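Local coordinates for aspartate-semialdehyde dehydrogenase (Thermus thermophilus, PDB 2YV3), which probably catalyses the NADPH-dependent reductive dephosphorylation of L-aspartyl-4-phosphate to L-aspartate-semialdehyde, a step in the making of lysine, methionine and threonine, at residues E206-V211 and I225-A229; L30-A34 and I50-P56; K160-E164 and K179-F183; V244-V250 and F299-F305; S74-L79 and D90-W95. All blocks are in the same frame, centred on the assembly; numbering follows the deposited sequence.

From the N terminus, contact 2 comes first: it closes the loop from 30-34 round to 50-56 within the Rossmann-type sheet of the NAD-binding domain. Contact 5 follows in the same domain, fastening the loop beyond strand 87-90 to helix 70-83, with its centre about 17 Å from that of contact 2. The other three lie in the dimerisation domain. Contact 3 ties the segment after helix 159-173 back to that helix, contact 1 lays helix 205-219 on strand 224-228, and contact 4 pairs strands 237-246 and 302-310. Contacts 1 and 4 reach the same sheet, and both touch the second subunit. All five close in series; none nests or crosses.

Contact 1 (E206-V211 and I225-A229)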
# COMPACT_ATOMS: atom_id res chain seq x y z
N GLU A 206 -13.92 4.60 -6.53
CA GLU A 206 -12.61 4.29 -7.11
C GLU A 206 -12.45 2.77 -7.20
O GLU A 206 -12.24 2.22 -8.27
CB GLU A 206 -11.50 4.88 -6.26
CG GLU A 206 -10.15 4.88 -6.92
CD GLU A 206 -9.98 5.99 -7.95
OE1 GLU A 206 -10.97 6.69 -8.30
OE2 GLU A 206 -8.83 6.16 -8.40
N GLU A 207 -12.53 2.10 -6.06
CA GLU A 207 -12.42 0.65 -6.01
C GLU A 207 -13.32 0.01 -7.06
O GLU A 207 -12.85 -0.80 -7.87
CB GLU A 207 -12.81 0.13 -4.62
CG GLU A 207 -11.85 0.56 -3.54
CD GLU A 207 -12.32 0.25 -2.13
OE1 GLU A 207 -13.34 0.81 -1.70
OE2 GLU A 207 -11.66 -0.56 -1.46
N MET A 208 -14.60 0.39 -7.04
CA MET A 208 -15.60 -0.15 -7.95
C MET A 208 -15.31 -0.04 -9.44
O MET A 208 -15.83 -0.82 -10.25
CB MET A 208 -16.96 0.47 -7.64
CG MET A 208 -17.64 -0.22 -6.47
SD MET A 208 -17.28 -1.99 -6.57
CE MET A 208 -18.29 -2.50 -7.94
N LYS A 209 -14.46 0.92 -9.79
CA LYS A 209 -14.07 1.15 -11.16
C LYS A 209 -13.13 0.05 -11.63
O LYS A 209 -13.24 -0.43 -12.76
CB LYS A 209 -13.42 2.53 -11.26
CG LYS A 209 -14.42 3.63 -10.98
CD LYS A 209 -13.79 4.93 -10.49
CE LYS A 209 -13.03 5.67 -11.59
NZ LYS A 209 -12.55 7.00 -11.11
N VAL A 210 -12.21 -0.37 -10.75
CA VAL A 210 -11.26 -1.43 -11.10
C VAL A 210 -12.03 -2.60 -11.67
O VAL A 210 -11.49 -3.39 -12.43
CB VAL A 210 -10.45 -1.93 -9.86
CG1 VAL A 210 -9.52 -3.08 -10.26
CG2 VAL A 210 -9.64 -0.77 -9.26
N VAL A 211 -13.32 -2.69 -11.33
CA VAL A 211 -14.19 -3.77 -11.80
C VAL A 211 -15.03 -3.41 -13.03
O VAL A 211 -14.85 -4.00 -14.10
CB VAL A 211 -15.16 -4.21 -10.69
CG1 VAL A 211 -15.75 -5.57 -11.05
CG2 VAL A 211 -14.45 -4.25 -9.35
N ILE A 225 -13.44 -9.44 -9.29
CA ILE A 225 -12.42 -8.48 -8.91
C ILE A 225 -12.72 -7.76 -7.61
O ILE A 225 -13.82 -7.23 -7.42
CB ILE A 225 -12.22 -7.42 -10.01
CG1 ILE A 225 -12.23 -8.06 -11.39
CG2 ILE A 225 -10.89 -6.72 -9.82
CD1 ILE A 225 -12.19 -7.03 -12.51
N SER A 226 -11.74 -7.76 -6.71
CA SER A 226 -11.82 -7.08 -5.41
C SER A 226 -10.66 -6.10 -5.42
O SER A 226 -9.63 -6.39 -6.02
CB SER A 226 -11.64 -8.08 -4.26
OG SER A 226 -11.53 -7.45 -2.99
N ALA A 227 -10.82 -4.95 -4.79
CA ALA A 227 -9.74 -3.95 -4.75
C ALA A 227 -9.90 -2.96 -3.61
O ALA A 227 -11.01 -2.55 -3.29
CB ALA A 227 -9.69 -3.20 -6.08
N THR A 228 -8.78 -2.58 -3.00
CA THR A 228 -8.78 -1.61 -1.90
C THR A 228 -7.95 -0.42 -2.36
O THR A 228 -6.74 -0.52 -2.43
CB THR A 228 -8.09 -2.14 -0.61
OG1 THR A 228 -8.73 -3.34 -0.17
CG2 THR A 228 -8.18 -1.07 0.51
N ALA A 229 -8.61 0.69 -2.65
CA ALA A 229 -7.90 1.88 -3.09
C ALA A 229 -7.32 2.62 -1.90
O ALA A 229 -8.06 3.04 -1.01
CB ALA A 229 -8.84 2.80 -3.88
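Glu207 and Val210 of helix 205-219 rest on Ala227 of strand 224-228, an alpha-beta pair in which the helix covers a strand of the mixed sheet in the dimerisation domain. The axes of the two short segments run roughly antiparallel, at 151°, and approach to 7.4 Å. Take Glu207 outward. Its CB sits 3.5 Å from Ala227 O. CG, anti to the carbonyl carbon (chi1 -67°), lies against both Ala227 O and Ala229 N, and also touches Ala229 CB. The extended end then brings Glu207 OE2 to 2.8 Å from Ala227 O, against Thr228 CA. OE1 turns elsewhere: it accepts from Thr204 N and forms a salt bridge with Arg292 of the second subunit, while Arg294 of that subunit donates to Thr228 OG1. The helix-strand pair is therefore joined directly to the dimer interface.

One turn further on the contact becomes mainly apolar. Val210 points one methyl at each of two strand residues, CG1 to Ile225 CG2 at 3.9 Å and CG2 to Ala227 CB at 4.0 Å. Val211 slides past Ile225 in the opposite direction, its CG2 3.9 Å from Ile225 CB. At the other end of the segment Glu206 touches Cys125 and Gln152, the predicted nucleophile and a predicted substrate-binding residue. Its CG meets Ala229 CB, and Glu206 OE1 takes Lys209 NZ at 3.2 Å in a salt bridge, the amine standing above the carboxylate plane.

Contact 2 (L30-A34 and I50-P56); sequences LRLYA and IPVEPLP
Tyr33 packs against Glu53 and Leu55 of the next strand and its end. With CG anti to the carbonyl carbon (chi1 -75°), the ring swings over the neighbouring strand: CE1 comes 3.5 Å from Glu53 CB, and Leu55 CD2 lies by Tyr33 CB and CD1, the leucine crossing the tyrosine at about a right angle. Pro54 O sits at the ring's edge. Glu53 follows the ring only as far as CG, because the chain bends at chi2 and leads its carboxylate off, the carboxylate plane steep to the ring at 78°.

These are adjacent parallel strands, 31-34 and 48-54, of the Rossmann-type NAD-binding sheet. Glu53 N gives to Leu32 O at 3.0 Å, and Ala34 N gives to Glu53 O at 2.9 Å, the straighter bond of the two. Nearer the start of the pair, a water accepts weakly from Leu32 N and donates to Pro51 O at 3.2 Å.

On the other face, Val52 has CG1 anti to its own N (chi1 -178°), which aims that methyl at Ala34 CB, 3.5 Å away. Toward the start of the pair, Leu32 CG meets Ile50 CG2 at 3.8 Å, their side chains about perpendicular. Ala34 lies close to Ser38 and Val52 to Thr9, both predicted NADP-binding residues.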
# COMPACT_ATOMS: atom_id res chain seq x y z
N LEU A 30 -4.27 24.38 -32.92
CA LEU A 30 -3.86 24.25 -31.54
C LEU A 30 -4.86 25.05 -30.71
O LEU A 30 -4.75 26.27 -30.62
CB LEU A 30 -2.45 24.84 -31.40
CG LEU A 30 -2.26 26.35 -31.70
CD1 LEU A 30 -0.83 26.72 -31.41
CD2 LEU A 30 -2.61 26.68 -33.15
N ARG A 31 -5.83 24.37 -30.10
CA ARG A 31 -6.84 25.05 -29.29
C ARG A 31 -6.96 24.56 -27.84
O ARG A 31 -7.28 23.41 -27.57
CB ARG A 31 -8.21 24.96 -29.97
CG ARG A 31 -8.30 25.74 -31.26
CD ARG A 31 -9.63 25.52 -31.92
NE ARG A 31 -9.85 26.44 -33.03
CZ ARG A 31 -10.20 27.72 -32.89
NH1 ARG A 31 -10.39 28.24 -31.69
NH2 ARG A 31 -10.36 28.47 -33.97
N LEU A 32 -6.70 25.48 -26.91
CA LEU A 32 -6.77 25.19 -25.49
C LEU A 32 -8.03 25.81 -24.90
O LEU A 32 -8.30 26.99 -25.09
CB LEU A 32 -5.55 25.77 -24.80
CG LEU A 32 -4.22 25.27 -25.36
CD1 LEU A 32 -3.13 25.56 -24.30
CD2 LEU A 32 -4.30 23.77 -25.73
N TYR A 33 -8.79 25.01 -24.17
CA TYR A 33 -10.03 25.49 -23.58
C TYR A 33 -10.17 25.18 -22.08
O TYR A 33 -9.90 24.06 -21.62
CB TYR A 33 -11.22 24.88 -24.33
CG TYR A 33 -11.48 25.50 -25.69
CD1 TYR A 33 -12.05 26.78 -25.79
CD2 TYR A 33 -11.18 24.81 -26.86
CE1 TYR A 33 -12.30 27.35 -27.02
CE2 TYR A 33 -11.43 25.38 -28.10
CZ TYR A 33 -11.99 26.65 -28.17
OH TYR A 33 -12.24 27.23 -29.39
N ALA A 34 -10.62 26.17 -21.32
CA ALA A 34 -10.83 26.01 -19.89
C ALA A 34 -12.14 26.69 -19.53
O ALA A 34 -12.66 27.48 -20.31
CB ALA A 34 -9.68 26.66 -19.11
N ILE A 50 0.69 29.79 -26.04
CA ILE A 50 -0.66 29.65 -26.59
C ILE A 50 -1.71 30.06 -25.56
O ILE A 50 -1.60 29.72 -24.39
CB ILE A 50 -0.94 28.19 -27.02
CG1 ILE A 50 -0.05 27.82 -28.20
CG2 ILE A 50 -2.41 28.00 -27.34
CD1 ILE A 50 0.04 28.89 -29.27
N PRO A 51 -2.74 30.80 -26.00
CA PRO A 51 -3.82 31.28 -25.14
C PRO A 51 -4.79 30.17 -24.74
O PRO A 51 -4.80 29.11 -25.35
CB PRO A 51 -4.49 32.35 -26.00
CG PRO A 51 -4.38 31.77 -27.38
CD PRO A 51 -2.95 31.24 -27.40
N VAL A 52 -5.60 30.45 -23.72
CA VAL A 52 -6.59 29.50 -23.19
C VAL A 52 -7.98 30.14 -23.22
O VAL A 52 -8.30 30.95 -22.36
CB VAL A 52 -6.29 29.10 -21.72
CG1 VAL A 52 -7.32 28.08 -21.22
CG2 VAL A 52 -4.89 28.53 -21.62
N GLU A 53 -8.79 29.78 -24.19
CA GLU A 53 -10.12 30.34 -24.31
C GLU A 53 -11.08 29.72 -23.32
O GLU A 53 -10.97 28.53 -23.01
CB GLU A 53 -10.66 30.11 -25.72
CG GLU A 53 -9.64 30.38 -26.79
CD GLU A 53 -8.86 31.64 -26.50
OE1 GLU A 53 -9.48 32.74 -26.47
OE2 GLU A 53 -7.63 31.53 -26.30
N PRO A 54 -12.02 30.51 -22.79
CA PRO A 54 -12.96 29.91 -21.85
C PRO A 54 -13.96 29.19 -22.74
O PRO A 54 -14.12 29.57 -23.89
CB PRO A 54 -13.55 31.11 -21.13
CG PRO A 54 -13.53 32.17 -22.20
CD PRO A 54 -12.18 31.97 -22.86
N LEU A 55 -14.61 28.16 -22.23
CA LEU A 55 -15.57 27.43 -23.04
C LEU A 55 -16.84 28.19 -23.35
O LEU A 55 -17.52 28.67 -22.44
CB LEU A 55 -15.91 26.09 -22.39
CG LEU A 55 -14.90 25.01 -22.77
CD1 LEU A 55 -15.44 23.64 -22.39
CD2 LEU A 55 -14.64 25.07 -24.28
N PRO A 56 -17.16 28.33 -24.65
CA PRO A 56 -18.33 29.03 -25.21
C PRO A 56 -19.56 28.14 -25.38
O PRO A 56 -19.51 27.15 -26.09
CB PRO A 56 -17.82 29.50 -26.56
CG PRO A 56 -16.96 28.35 -27.00
CD PRO A 56 -16.18 28.04 -25.72
O HOH W 1 -6.17 28.60 -28.20

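Contact 3 (K160-E164 and K179-F183); sequences KAMEE and KAEAF
Glu164 and Phe183 slide past one another in opposite directions, with the carboxylate and the ring turned only 30° apart. Phe183 holds CG anti to its carbonyl carbon (chi1 -53°), which brings the ring to the helix. Glu164 OE1 approaches that ring obliquely on its CD2-CE2 side, while Ala161 comes from the helix at the far end: Ala161 CB is 3.4 Å from Phe183 CZ, and Ala161 O lies at the edge of the ring, near its plane. Ala182 CB sits over one face of the ring, off toward the rim, and touches Ala161 CB at 3.7 Å as well.

Helix 159-173 is met here by the irregular segment that follows it, which turns back alongside within the dimerisation domain. Glu164 grips the returning backbone twice, once weakly. Glu164 OE1 accepts from Ala182 N at 3.2 Å, the N-H arriving from well above the carboxylate plane (70° out of it). Glu164 OE2 takes the weak bond, from Glu181 N at 3.5 Å. With an alanine here, both N-H groups would probably lose this acceptor, and the 181-183 backbone could shift against the helix. A turn later in the helix, Glu168 accepts from Lys179 N, a second glutamate that meets the returning chain. Phe183 also packs on Arg231, a predicted substrate-binding residue, which places the ring near the probable active site.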
# COMPACT_ATOMS: atom_id res chain seq x y z
N LYS A 160 -3.63 20.75 -7.35
CA LYS A 160 -3.69 21.44 -6.05
C LYS A 160 -3.32 20.48 -4.92
O LYS A 160 -2.78 20.89 -3.90
CB LYS A 160 -5.10 21.99 -5.80
CG LYS A 160 -5.21 22.92 -4.60
CD LYS A 160 -4.37 24.19 -4.81
CE LYS A 160 -4.30 25.06 -3.54
NZ LYS A 160 -5.63 25.52 -3.07
N ALA A 161 -3.64 19.21 -5.10
CA ALA A 161 -3.36 18.21 -4.09
C ALA A 161 -1.91 17.72 -4.14
O ALA A 161 -1.38 17.27 -3.13
CB ALA A 161 -4.33 17.04 -4.24
N MET A 162 -1.28 17.82 -5.31
CA MET A 162 0.11 17.41 -5.48
C MET A 162 0.97 18.42 -4.73
O MET A 162 1.98 18.09 -4.10
CB MET A 162 0.50 17.44 -6.96
CG MET A 162 0.87 16.10 -7.58
SD MET A 162 1.30 16.23 -9.37
CE MET A 162 3.08 16.40 -9.30
N GLU A 163 0.53 19.67 -4.80
CA GLU A 163 1.20 20.79 -4.17
C GLU A 163 1.04 20.70 -2.66
O GLU A 163 1.98 20.93 -1.90
CB GLU A 163 0.56 22.08 -4.67
CG GLU A 163 1.49 23.07 -5.29
CD GLU A 163 0.80 24.41 -5.54
OE1 GLU A 163 -0.05 24.47 -6.46
OE2 GLU A 163 1.09 25.40 -4.82
N GLU A 164 -0.18 20.38 -2.25
CA GLU A 164 -0.52 20.26 -0.84
C GLU A 164 0.46 19.33 -0.14
O GLU A 164 0.98 19.63 0.94
CB GLU A 164 -1.93 19.71 -0.69
CG GLU A 164 -2.71 20.35 0.45
CD GLU A 164 -3.39 19.32 1.33
OE1 GLU A 164 -4.00 18.39 0.77
OE2 GLU A 164 -3.30 19.43 2.58
N LYS A 179 -2.31 20.93 7.63
CA LYS A 179 -3.61 21.51 7.32
C LYS A 179 -4.28 20.72 6.20
O LYS A 179 -4.21 21.13 5.03
CB LYS A 179 -3.44 22.96 6.85
CG LYS A 179 -3.13 23.99 7.91
CD LYS A 179 -2.81 25.34 7.27
CE LYS A 179 -3.88 25.76 6.25
NZ LYS A 179 -3.55 27.03 5.51
N ALA A 180 -4.90 19.59 6.53
CA ALA A 180 -5.58 18.78 5.53
C ALA A 180 -6.67 19.59 4.84
O ALA A 180 -7.52 20.19 5.51
CB ALA A 180 -6.19 17.55 6.18
N GLU A 181 -6.65 19.61 3.51
CA GLU A 181 -7.64 20.38 2.76
C GLU A 181 -8.05 19.71 1.47
O GLU A 181 -9.21 19.74 1.09
CB GLU A 181 -7.10 21.75 2.36
CG GLU A 181 -6.12 22.39 3.33
CD GLU A 181 -6.78 23.42 4.22
OE1 GLU A 181 -6.16 24.50 4.40
OE2 GLU A 181 -7.89 23.15 4.75
N ALA A 182 -7.07 19.12 0.79
CA ALA A 182 -7.29 18.49 -0.51
C ALA A 182 -7.62 17.01 -0.44
O ALA A 182 -8.02 16.40 -1.43
CB ALA A 182 -6.06 18.70 -1.38
N PHE A 183 -7.46 16.43 0.74
CA PHE A 183 -7.75 15.02 0.91
C PHE A 183 -8.79 14.92 2.02
O PHE A 183 -9.24 15.95 2.55
CB PHE A 183 -6.46 14.31 1.28
CG PHE A 183 -5.34 14.58 0.29
CD1 PHE A 183 -5.33 13.96 -0.96
CD2 PHE A 183 -4.32 15.47 0.60
CE1 PHE A 183 -4.34 14.23 -1.88
CE2 PHE A 183 -3.31 15.74 -0.32
CZ PHE A 183 -3.32 15.12 -1.56

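Contact 4 (V244-V250 and F299-F305); sequences VEFARPV and FENGLDF
Asn301, just before strand 302-310, meets Phe246 at the end of a short antiparallel ladder in the dimerisation-domain sheet. Among the backbone bonds, Phe246 N gives to Asn301 O at 2.8 Å, almost straight along the carbonyl. Val244 and Leu303 form a hydrogen-bonded pair, N to O at 3.1 Å and back at 3.2 Å.

The side-chain bonds belong to Asn301. Its CG, anti to the backbone N (chi1 -173°), carries the amide into the turn 247-250. OD1 accepts from Val250 N at 2.9 Å, in plane and on a lone pair. ND2 faces Arg248 O in a bond modelled too short, its length doubtful. A leucine at this site would probably leave Val250 N without its acceptor and free the turn to move.

Of the apolar contacts, Glu245 CB makes a CH-pi contact 3.9 Å from the Phe299 ring centroid, and Leu303 CD1 touches both Val250 CG1 and Phe246 CE2. The turn is thus fixed to the strand end by an amide that accepts from one N-H and probably donates to a carbonyl.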
# COMPACT_ATOMS: atom_id res chain seq x y z
N VAL A 244 -3.91 -12.84 -8.78
CA VAL A 244 -4.88 -13.41 -9.70
C VAL A 244 -4.96 -14.92 -9.63
O VAL A 244 -4.00 -15.60 -9.26
CB VAL A 244 -4.54 -13.06 -11.18
CG1 VAL A 244 -5.73 -13.27 -12.04
CG2 VAL A 244 -4.03 -11.65 -11.31
N GLU A 245 -6.11 -15.45 -9.99
CA GLU A 245 -6.31 -16.89 -10.04
C GLU A 245 -6.56 -17.12 -11.53
O GLU A 245 -7.37 -16.42 -12.15
CB GLU A 245 -7.51 -17.31 -9.19
CG GLU A 245 -7.70 -18.83 -9.09
CD GLU A 245 -8.84 -19.22 -8.16
OE1 GLU A 245 -9.97 -18.69 -8.34
OE2 GLU A 245 -8.60 -20.06 -7.26
N PHE A 246 -5.85 -18.09 -12.12
CA PHE A 246 -5.99 -18.35 -13.55
C PHE A 246 -6.70 -19.63 -13.95
O PHE A 246 -6.96 -20.52 -13.14
CB PHE A 246 -4.61 -18.32 -14.20
CG PHE A 246 -3.95 -16.99 -14.13
CD1 PHE A 246 -4.27 -15.99 -15.05
CD2 PHE A 246 -3.03 -16.71 -13.13
CE1 PHE A 246 -3.67 -14.74 -14.98
CE2 PHE A 246 -2.42 -15.45 -13.05
CZ PHE A 246 -2.75 -14.46 -13.98
N ALA A 247 -7.00 -19.72 -15.24
CA ALA A 247 -7.65 -20.90 -15.79
C ALA A 247 -6.54 -21.87 -16.11
O ALA A 247 -6.53 -23.01 -15.64
CB ALA A 247 -8.41 -20.55 -17.06
N ARG A 248 -5.59 -21.37 -16.90
CA ARG A 248 -4.44 -22.14 -17.33
C ARG A 248 -3.33 -22.04 -16.30
O ARG A 248 -3.22 -21.04 -15.59
CB ARG A 248 -3.93 -21.63 -18.67
CG ARG A 248 -4.99 -21.52 -19.73
CD ARG A 248 -4.92 -20.14 -20.33
NE ARG A 248 -5.88 -19.92 -21.40
CZ ARG A 248 -7.18 -20.11 -21.28
NH1 ARG A 248 -7.69 -20.53 -20.13
NH2 ARG A 248 -7.99 -19.89 -22.31
N PRO A 249 -2.48 -23.08 -16.23
CA PRO A 249 -1.35 -23.17 -15.30
C PRO A 249 -0.39 -22.03 -15.55
O PRO A 249 0.16 -21.89 -16.65
CB PRO A 249 -0.73 -24.52 -15.66
CG PRO A 249 -0.91 -24.56 -17.15
CD PRO A 249 -2.35 -24.08 -17.32
N VAL A 250 -0.21 -21.18 -14.54
CA VAL A 250 0.71 -20.08 -14.71
C VAL A 250 2.08 -20.58 -14.45
O VAL A 250 2.28 -21.73 -14.06
CB VAL A 250 0.50 -18.90 -13.76
CG1 VAL A 250 0.22 -17.66 -14.57
CG2 VAL A 250 -0.60 -19.20 -12.77
N PHE A 299 -3.82 -18.71 -4.14
CA PHE A 299 -4.58 -19.51 -5.10
C PHE A 299 -3.84 -20.78 -5.51
O PHE A 299 -2.61 -20.86 -5.43
CB PHE A 299 -4.86 -18.67 -6.33
CG PHE A 299 -5.55 -17.38 -6.02
CD1 PHE A 299 -5.20 -16.20 -6.68
CD2 PHE A 299 -6.58 -17.35 -5.08
CE1 PHE A 299 -5.85 -15.01 -6.41
CE2 PHE A 299 -7.23 -16.17 -4.80
CZ PHE A 299 -6.87 -14.99 -5.47
N GLU A 300 -4.60 -21.77 -5.97
CA GLU A 300 -4.01 -23.03 -6.40
C GLU A 300 -3.38 -22.90 -7.79
O GLU A 300 -2.66 -23.78 -8.24
CB GLU A 300 -5.06 -24.14 -6.37
CG GLU A 300 -4.59 -25.41 -5.65
CD GLU A 300 -3.50 -26.15 -6.43
OE1 GLU A 300 -3.38 -25.89 -7.65
OE2 GLU A 300 -2.77 -26.98 -5.83
N ASN A 301 -3.66 -21.80 -8.47
CA ASN A 301 -3.06 -21.50 -9.76
C ASN A 301 -3.06 -19.98 -9.87
O ASN A 301 -3.83 -19.38 -10.61
CB ASN A 301 -3.86 -22.13 -10.91
CG ASN A 301 -3.15 -21.98 -12.25
OD1 ASN A 301 -1.93 -21.94 -12.32
ND2 ASN A 301 -3.93 -21.93 -13.32
N GLY A 302 -2.20 -19.36 -9.09
CA GLY A 302 -2.15 -17.92 -9.06
C GLY A 302 -0.78 -17.30 -9.19
O GLY A 302 0.25 -17.98 -9.28
N LEU A 303 -0.81 -15.97 -9.17
CA LEU A 303 0.37 -15.13 -9.31
C LEU A 303 0.24 -13.85 -8.53
O LEU A 303 -0.84 -13.26 -8.48
CB LEU A 303 0.56 -14.75 -10.78
CG LEU A 303 1.36 -15.58 -11.76
CD1 LEU A 303 1.25 -14.90 -13.09
CD2 LEU A 303 2.81 -15.66 -11.33
N ASP A 304 1.34 -13.42 -7.93
CA ASP A 304 1.37 -12.17 -7.19
C ASP A 304 2.38 -11.23 -7.85
O ASP A 304 3.58 -11.46 -7.77
CB ASP A 304 1.80 -12.41 -5.74
CG ASP A 304 0.75 -13.17 -4.95
OD1 ASP A 304 0.55 -14.36 -5.26
OD2 ASP A 304 0.14 -12.59 -4.01
N PHE A 305 1.91 -10.19 -8.53
CA PHE A 305 2.83 -9.24 -9.13
C PHE A 305 2.57 -7.86 -8.57
O PHE A 305 1.60 -7.66 -7.86
CB PHE A 305 2.74 -9.21 -10.67
CG PHE A 305 1.34 -9.38 -11.21
CD1 PHE A 305 0.74 -10.64 -11.25
CD2 PHE A 305 0.65 -8.28 -11.73
CE1 PHE A 305 -0.52 -10.82 -11.80
CE2 PHE A 305 -0.62 -8.45 -12.29
CZ PHE A 305 -1.20 -9.73 -12.32

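Contact 5 (S74-L79 and D90-W95); sequences SRAKAL and DNSSAW
Trp95 has CG anti to its carbonyl carbon (chi1 -50°) and its indole turned about perpendicular at chi2 (102°), which swings NE1 over the helix at Ser74. Ser74 in turn holds OG anti to the backbone N (chi1 168°), directed at the same indole. Trp95 NE1 gives its hydrogen to Ser74 O at 3.1 Å; that oxygen lies in the ring plane of the indole, but the indole nitrogen stands above the plane of the carbonyl. Ala78 N reaches Ser74 O from the opposite face at 3.0 Å, so one helix carbonyl serves both the helix and the tryptophan. A weak bond runs from Trp95 NE1 to Ser74 OG as well, also 3.0 Å. Trp100 meets the indole from the loop.

Helix 70-83 is the crossover of a beta-alpha-beta unit in the Rossmann-type NAD-binding domain, linking parallel strands 64-67 and 87-90; the residues packed against it follow the second of these strands and lead directly to Arg96, predicted to bind phosphate. Asp90, at the strand's end, brings its carboxylate to Ser74, Asp90 OD2 lying 3.2 Å from Ser74 OG, and accepts from Ser92 OG in a bond modelled very short, so its length is doubtful. Arg75 lays one face of its guanidinium on Ala94, Arg75 CZ 3.4 Å from Ala94 CB, with Ser93 O above the same face near its rim.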
# COMPACT_ATOMS: atom_id res chain seq x y z
N SER A 74 -18.13 17.88 -19.36
CA SER A 74 -18.20 16.79 -20.32
C SER A 74 -19.58 16.19 -20.45
O SER A 74 -20.03 15.91 -21.56
CB SER A 74 -17.25 15.67 -19.95
OG SER A 74 -17.55 14.54 -20.73
N ARG A 75 -20.25 15.97 -19.32
CA ARG A 75 -21.59 15.40 -19.36
C ARG A 75 -22.41 16.38 -20.19
O ARG A 75 -23.25 15.98 -21.00
CB ARG A 75 -22.16 15.29 -17.94
CG ARG A 75 -23.07 14.09 -17.71
CD ARG A 75 -22.27 12.77 -17.62
NE ARG A 75 -21.97 12.34 -16.25
CZ ARG A 75 -21.09 12.92 -15.44
NH1 ARG A 75 -20.39 13.97 -15.85
NH2 ARG A 75 -20.90 12.46 -14.20
N ALA A 76 -22.11 17.66 -20.00
CA ALA A 76 -22.79 18.76 -20.66
C ALA A 76 -22.43 19.06 -22.14
O ALA A 76 -23.29 19.50 -22.90
CB ALA A 76 -22.61 20.03 -19.83
N LYS A 77 -21.17 18.82 -22.53
CA LYS A 77 -20.73 19.13 -23.90
C LYS A 77 -20.44 17.99 -24.88
O LYS A 77 -20.46 18.21 -26.09
CB LYS A 77 -19.48 20.02 -23.87
CG LYS A 77 -19.56 21.21 -22.93
CD LYS A 77 -20.69 22.14 -23.28
CE LYS A 77 -20.76 23.22 -22.27
NZ LYS A 77 -20.52 22.59 -20.95
N ALA A 78 -20.15 16.80 -24.39
CA ALA A 78 -19.83 15.69 -25.28
C ALA A 78 -20.54 15.71 -26.63
O ALA A 78 -19.94 16.05 -27.65
CB ALA A 78 -20.11 14.37 -24.59
N LEU A 79 -21.83 15.37 -26.64
CA LEU A 79 -22.60 15.34 -27.87
C LEU A 79 -22.48 16.62 -28.71
O LEU A 79 -22.24 16.55 -29.92
CB LEU A 79 -24.07 15.08 -27.57
CG LEU A 79 -24.48 13.77 -26.91
CD1 LEU A 79 -24.00 12.58 -27.75
CD2 LEU A 79 -23.91 13.74 -25.52
N ASP A 90 -12.70 11.68 -23.80
CA ASP A 90 -12.86 12.28 -22.50
C ASP A 90 -12.20 11.46 -21.39
O ASP A 90 -12.43 10.25 -21.30
CB ASP A 90 -14.36 12.44 -22.22
CG ASP A 90 -14.65 12.99 -20.84
OD1 ASP A 90 -14.20 14.12 -20.52
OD2 ASP A 90 -15.34 12.30 -20.05
N ASN A 91 -11.37 12.10 -20.57
CA ASN A 91 -10.71 11.41 -19.46
C ASN A 91 -11.58 11.43 -18.20
O ASN A 91 -11.17 10.96 -17.14
CB ASN A 91 -9.36 12.05 -19.11
CG ASN A 91 -8.72 11.41 -17.86
OD1 ASN A 91 -8.39 10.23 -17.86
ND2 ASN A 91 -8.57 12.20 -16.80
N SER A 92 -12.77 12.00 -18.31
CA SER A 92 -13.64 12.07 -17.15
C SER A 92 -14.49 10.83 -17.12
O SER A 92 -14.44 10.01 -18.04
CB SER A 92 -14.56 13.30 -17.23
OG SER A 92 -15.77 12.99 -17.89
N SER A 93 -15.27 10.69 -16.06
CA SER A 93 -16.18 9.56 -15.92
C SER A 93 -17.56 10.18 -16.06
O SER A 93 -18.18 10.58 -15.07
CB SER A 93 -16.04 8.90 -14.55
OG SER A 93 -16.65 7.62 -14.60
N ALA A 94 -18.00 10.30 -17.30
CA ALA A 94 -19.28 10.89 -17.60
C ALA A 94 -19.94 10.01 -18.63
O ALA A 94 -21.15 9.77 -18.56
CB ALA A 94 -19.08 12.28 -18.16
N TRP A 95 -19.14 9.49 -19.56
CA TRP A 95 -19.64 8.62 -20.62
C TRP A 95 -19.09 7.18 -20.57
O TRP A 95 -19.47 6.35 -21.38
CB TRP A 95 -19.32 9.24 -21.98
CG TRP A 95 -19.73 10.66 -22.07
CD1 TRP A 95 -18.93 11.76 -21.97
CD2 TRP A 95 -21.06 11.15 -22.25
NE1 TRP A 95 -19.68 12.90 -22.06
CE2 TRP A 95 -20.99 12.55 -22.24
CE3 TRP A 95 -22.31 10.53 -22.41
CZ2 TRP A 95 -22.12 13.36 -22.39
CZ3 TRP A 95 -23.44 11.34 -22.56
CH2 TRP A 95 -23.33 12.74 -22.55